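Local coordinates for MobB protein homolog (Geobacillus stearothermophilus, PDB 1XJC), which is of uncharacterised function but probably binds a nucleotide through its P-loop NTPase fold and may assist synthesis of the molybdopterin guanine dinucleotide cofactor, at residues A123-Q126 with H127-N130; P147-S150 with L151-D155. One frame throughout, in Å; residues are numbered along the deposited sequence.

Interaction 1 of 2, residues A123-Q126 with H127-N130; sequences ASLQ and HLAN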
ATOM      1  N   ALA A 123      11.645 -13.285   7.551  1.00 25.76           N
ATOM      2  CA  ALA A 123      11.546 -13.889   8.877  1.00 26.90           C
ATOM      3  C   ALA A 123      10.895 -12.921   9.863  1.00 28.22           C
ATOM      4  O   ALA A 123      10.124 -13.334  10.724  1.00 29.52           O
ATOM      5  CB  ALA A 123      12.931 -14.297   9.377  1.00 26.14           C
ATOM      6  N   SER A 124      11.184 -11.632   9.744  1.00 28.82           N
ATOM      7  CA  SER A 124      10.585 -10.683  10.675  1.00 30.46           C
ATOM      8  C   SER A 124       9.250 -10.105  10.218  1.00 30.77           C
ATOM      9  O   SER A 124       8.579  -9.429  11.003  1.00 33.85           O
ATOM     10  CB  SER A 124      11.545  -9.535  10.959  1.00 31.56           C
ATOM     11  OG  SER A 124      11.683  -8.703   9.825  1.00 35.23           O
ATOM     12  N   LEU A 125       8.862 -10.364   8.966  1.00 28.38           N
ATOM     13  CA  LEU A 125       7.610  -9.835   8.421  1.00 26.32           C
ATOM     14  C   LEU A 125       6.531 -10.894   8.159  1.00 25.39           C
ATOM     15  O   LEU A 125       5.381 -10.551   7.932  1.00 23.48           O
ATOM     16  CB  LEU A 125       7.885  -9.079   7.108  1.00 25.84           C
ATOM     17  CG  LEU A 125       8.810  -7.846   7.168  1.00 26.91           C
ATOM     18  CD1 LEU A 125       9.093  -7.344   5.772  1.00 26.30           C
ATOM     19  CD2 LEU A 125       8.183  -6.756   7.995  1.00 25.85           C
ATOM     20  N   GLN A 126       6.908 -12.172   8.188  1.00 25.33           N
ATOM     21  CA  GLN A 126       5.975 -13.264   7.915  1.00 24.25           C
ATOM     22  C   GLN A 126       4.864 -13.402   8.950  1.00 23.49           C
ATOM     23  O   GLN A 126       3.863 -14.059   8.696  1.00 24.66           O
ATOM     24  CB  GLN A 126       6.726 -14.597   7.818  1.00 24.35           C
ATOM     25  CG  GLN A 126       7.264 -15.139   9.141  1.00 25.45           C
ATOM     26  CD  GLN A 126       7.993 -16.476   8.976  1.00 27.99           C
ATOM     27  OE1 GLN A 126       7.637 -17.286   8.117  1.00 28.79           O
ATOM     28  NE2 GLN A 126       8.996 -16.719   9.819  1.00 28.97           N
ATOM     29  N   HIS A 127       5.021 -12.789  10.114  1.00 22.99           N
ATOM     30  CA  HIS A 127       3.985 -12.932  11.124  1.00 24.24           C
ATOM     31  C   HIS A 127       2.894 -11.860  11.104  1.00 24.86           C
ATOM     32  O   HIS A 127       2.013 -11.845  11.974  1.00 25.96           O
ATOM     33  CB  HIS A 127       4.635 -13.045  12.503  1.00 24.98           C
ATOM     34  CG  HIS A 127       5.534 -14.236  12.621  1.00 27.61           C
ATOM     35  ND1 HIS A 127       5.078 -15.526  12.449  1.00 27.35           N
ATOM     36  CD2 HIS A 127       6.867 -14.334  12.843  1.00 27.60           C
ATOM     37  CE1 HIS A 127       6.090 -16.368  12.560  1.00 27.16           C
ATOM     38  NE2 HIS A 127       7.187 -15.671  12.800  1.00 29.31           N
ATOM     39  N   LEU A 128       2.928 -10.995  10.094  1.00 23.42           N
ATOM     40  CA  LEU A 128       1.919  -9.951   9.977  1.00 22.30           C
ATOM     41  C   LEU A 128       0.584 -10.562   9.577  1.00 22.23           C
ATOM     42  O   LEU A 128       0.516 -11.706   9.107  1.00 21.51           O
ATOM     43  CB  LEU A 128       2.337  -8.896   8.957  1.00 20.63           C
ATOM     44  CG  LEU A 128       3.598  -8.112   9.314  1.00 20.40           C
ATOM     45  CD1 LEU A 128       3.955  -7.171   8.172  1.00 20.95           C
ATOM     46  CD2 LEU A 128       3.364  -7.319  10.606  1.00 20.57           C
ATOM     47  N   ALA A 129      -0.476  -9.784   9.764  1.00 21.76           N
ATOM     48  CA  ALA A 129      -1.819 -10.237   9.460  1.00 22.39           C
ATOM     49  C   ALA A 129      -2.293  -9.986   8.035  1.00 22.99           C
ATOM     50  O   ALA A 129      -1.934  -8.989   7.398  1.00 24.24           O
ATOM     51  CB  ALA A 129      -2.817  -9.589  10.439  1.00 22.39           C
ATOM     52  N   ASN A 130      -3.090 -10.925   7.535  1.00 22.50           N
ATOM     53  CA  ASN A 130      -3.710 -10.771   6.229  1.00 21.61           C
ATOM     54  C   ASN A 130      -2.746 -10.633   5.028  1.00 21.33           C
ATOM     55  O   ASN A 130      -3.063  -9.943   4.061  1.00 22.28           O
ATOM     56  CB  ASN A 130      -4.632  -9.543   6.296  1.00 20.59           C
ATOM     57  CG  ASN A 130      -5.931  -9.733   5.526  1.00 21.07           C
ATOM     58  OD1 ASN A 130      -6.092 -10.694   4.782  1.00 21.58           O
ATOM     59  ND2 ASN A 130      -6.869  -8.800   5.706  1.00 21.12           N
TER
HETATM   60  O   HOH W   1       9.943 -15.237  12.416  1.00 39.43           O
HETATM   61  O   HOH W   2       6.389 -10.662  11.651  1.00 34.40           O
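H127 lays its imidazole flat over the aliphatic part of Q126, whose CG sits beneath the middle of the ring, 3.7 Å from its centroid and only 8° off the normal. This is a CH-pi contact between neighbours in sequence. Q126 achieves it with CG turned between its own backbone N and carbonyl carbon (chi1 71°), after which the extended chain runs alongside the imidazole, the amide plane tilted 39° from it. One water then ties both ends to the preceding turn of helix: it donates a hydrogen bond to A123 O (2.6 Å), accepts one from Q126 NE2, and bonds to H127 NE2. Glutamine suits the place because it offers its CG methylene to the ring face and an N-H to the water; an alanine here would probably leave that ring face without its CH partner and the water with one mate fewer. A second water links S124 O to H127 N. Where the chain turns, L128 N donates to L125 O at 3.3 Å, closing a type I beta turn, and the CD1 methyl of L128 approaches CD2 of L125 at 4.3 Å. This turn leads from helix 119-125 toward strand 131-136; beneath it L125 packs on V114 and V116 of strand 112-116 and on Y12, while L128 rests on K106.

Interaction 2 of 2, residues P147-S150 with L151-D155; sequences PVFS and LADDD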
ATOM      1  N   PRO A 147       1.467 -16.563  -2.695  1.00 28.56           N
ATOM      2  CA  PRO A 147       2.246 -16.528  -3.931  1.00 26.57           C
ATOM      3  C   PRO A 147       3.424 -15.568  -3.748  1.00 25.01           C
ATOM      4  O   PRO A 147       3.321 -14.570  -3.018  1.00 24.34           O
ATOM      5  CB  PRO A 147       1.240 -16.035  -4.975  1.00 25.98           C
ATOM      6  CG  PRO A 147       0.228 -15.279  -4.169  1.00 26.91           C
ATOM      7  CD  PRO A 147       0.081 -16.119  -2.924  1.00 27.19           C
ATOM      8  N   VAL A 148       4.545 -15.898  -4.379  1.00 22.40           N
ATOM      9  CA  VAL A 148       5.740 -15.070  -4.302  1.00 21.55           C
ATOM     10  C   VAL A 148       6.106 -14.697  -5.735  1.00 22.42           C
ATOM     11  O   VAL A 148       6.140 -15.571  -6.623  1.00 23.08           O
ATOM     12  CB  VAL A 148       6.943 -15.830  -3.669  1.00 21.43           C
ATOM     13  CG1 VAL A 148       8.179 -14.901  -3.595  1.00 19.36           C
ATOM     14  CG2 VAL A 148       6.561 -16.360  -2.279  1.00 21.55           C
ATOM     15  N   PHE A 149       6.367 -13.411  -5.961  1.00 20.58           N
ATOM     16  CA  PHE A 149       6.743 -12.917  -7.287  1.00 19.64           C
ATOM     17  C   PHE A 149       8.094 -12.200  -7.170  1.00 20.07           C
ATOM     18  O   PHE A 149       8.509 -11.751  -6.092  1.00 20.62           O
ATOM     19  CB  PHE A 149       5.740 -11.871  -7.823  1.00 19.19           C
ATOM     20  CG  PHE A 149       4.300 -12.335  -7.916  1.00 19.66           C
ATOM     21  CD1 PHE A 149       3.795 -12.874  -9.103  1.00 18.32           C
ATOM     22  CD2 PHE A 149       3.428 -12.169  -6.829  1.00 19.44           C
ATOM     23  CE1 PHE A 149       2.449 -13.233  -9.213  1.00 20.39           C
ATOM     24  CE2 PHE A 149       2.080 -12.524  -6.923  1.00 19.19           C
ATOM     25  CZ  PHE A 149       1.583 -13.057  -8.113  1.00 20.47           C
ATOM     26  N   SER A 150       8.772 -12.078  -8.294  1.00 19.58           N
ATOM     27  CA  SER A 150      10.016 -11.342  -8.335  1.00 18.20           C
ATOM     28  C   SER A 150       9.596  -9.881  -8.501  1.00 18.59           C
ATOM     29  O   SER A 150       8.615  -9.577  -9.196  1.00 18.20           O
ATOM     30  CB  SER A 150      10.849 -11.757  -9.555  1.00 17.04           C
ATOM     31  OG  SER A 150      11.764 -10.725  -9.902  1.00 16.47           O
ATOM     32  N   LEU A 151      10.337  -8.980  -7.864  1.00 19.17           N
ATOM     33  CA  LEU A 151      10.070  -7.545  -7.976  1.00 18.95           C
ATOM     34  C   LEU A 151      10.143  -7.096  -9.449  1.00 19.98           C
ATOM     35  O   LEU A 151       9.489  -6.123  -9.869  1.00 19.52           O
ATOM     36  CB  LEU A 151      11.102  -6.773  -7.139  1.00 18.14           C
ATOM     37  CG  LEU A 151      10.958  -5.253  -7.163  1.00 18.88           C
ATOM     38  CD1 LEU A 151       9.590  -4.887  -6.536  1.00 15.78           C
ATOM     39  CD2 LEU A 151      12.140  -4.599  -6.404  1.00 16.09           C
ATOM     40  N   ALA A 152      10.920  -7.817 -10.253  1.00 19.73           N
ATOM     41  CA  ALA A 152      11.050  -7.474 -11.671  1.00 20.07           C
ATOM     42  C   ALA A 152       9.848  -7.935 -12.499  1.00 20.87           C
ATOM     43  O   ALA A 152       9.635  -7.474 -13.620  1.00 22.23           O
ATOM     44  CB  ALA A 152      12.331  -8.112 -12.249  1.00 18.68           C
ATOM     45  N   ASP A 153       9.038  -8.821 -11.935  1.00 20.72           N
ATOM     46  CA  ASP A 153       7.918  -9.392 -12.692  1.00 20.90           C
ATOM     47  C   ASP A 153       6.577  -8.679 -12.551  1.00 21.34           C
ATOM     48  O   ASP A 153       5.552  -9.324 -12.307  1.00 21.56           O
ATOM     49  CB  ASP A 153       7.818 -10.861 -12.275  1.00 22.76           C
ATOM     50  CG  ASP A 153       6.905 -11.687 -13.166  1.00 25.70           C
ATOM     51  OD1 ASP A 153       6.775 -11.382 -14.369  1.00 23.57           O
ATOM     52  OD2 ASP A 153       6.340 -12.668 -12.633  1.00 26.47           O
ATOM     53  N   ASP A 154       6.571  -7.354 -12.702  1.00 21.74           N
ATOM     54  CA  ASP A 154       5.326  -6.594 -12.568  1.00 22.13           C
ATOM     55  C   ASP A 154       4.311  -6.933 -13.662  1.00 21.30           C
ATOM     56  O   ASP A 154       3.112  -6.763 -13.459  1.00 19.32           O
ATOM     57  CB  ASP A 154       5.580  -5.072 -12.559  1.00 24.27           C
ATOM     58  CG  ASP A 154       6.340  -4.585 -13.793  1.00 26.63           C
ATOM     59  OD1 ASP A 154       7.519  -4.965 -13.975  1.00 28.19           O
ATOM     60  OD2 ASP A 154       5.759  -3.815 -14.581  1.00 28.28           O
ATOM     61  N   ASP A 155       4.783  -7.404 -14.818  1.00 22.13           N
ATOM     62  CA  ASP A 155       3.858  -7.778 -15.892  1.00 23.33           C
ATOM     63  C   ASP A 155       2.934  -8.882 -15.394  1.00 23.52           C
ATOM     64  O   ASP A 155       1.880  -9.149 -15.977  1.00 23.06           O
ATOM     65  CB  ASP A 155       4.602  -8.273 -17.131  1.00 24.80           C
ATOM     66  CG  ASP A 155       5.119  -7.132 -17.991  1.00 27.42           C
ATOM     67  OD1 ASP A 155       4.622  -5.996 -17.823  1.00 27.75           O
ATOM     68  OD2 ASP A 155       6.007  -7.376 -18.838  1.00 28.36           O
TER
HETATM   69  O   HOH W   3       7.544 -13.514 -10.412  1.00 22.75           O
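S150 O accepts the backbone N-H of D153 at 2.9 Å, the bond that closes a type I beta turn at the end of strand 148-150. The serine hydroxyl adds a second hold: S150 OG takes the N-H of A152 at 3.0 Å, forming an ST turn. Its chi1 of 157° carries OG roughly opposite the backbone N and beside the carbonyl carbon, over the turn that follows. Serine therefore suits this place, being short and able to accept a hydrogen bond from a main-chain N-H. The methyl of A152 lies 3.6 Å from the same oxygen, small enough to fit beside it. D153 occupies the N-cap position of the next helix, yet its carboxylate makes no capping bond; it reaches back instead, where a water donates to D153 OD2 at 2.7 Å and accepts from S150 N at 2.8 Å. The same OD2 comes near the ring edge of F149 and lies close to E156, a like charge that may raise the affinity of one of them for a proton. The turn joins edge strand 148-150, whose F149 backbone hydrogen-bonds to V134 and A136 of strand 131-136, to helix 154-166, whose W160 and Y157 meet the F149 side chain.

Both contacts are short surface connections between helices and strands of one parallel six-stranded sheet, their centres about 19 Å apart and their nearest atoms about 10 Å apart, so they do not touch. Interaction 1 comes first along the chain, between helix 119-125 and strand 131-136; interaction 2 follows, between strand 148-150 and helix 154-166. Strand 131-136 relates them, since interaction 1 leads into it and the strand of interaction 2 pairs alongside it as the sheet's edge. One leucine of each contact, L125 and L151, touches residues of the putative P-loop, so both may border the region where a nucleotide would probably bind, consistent with the family.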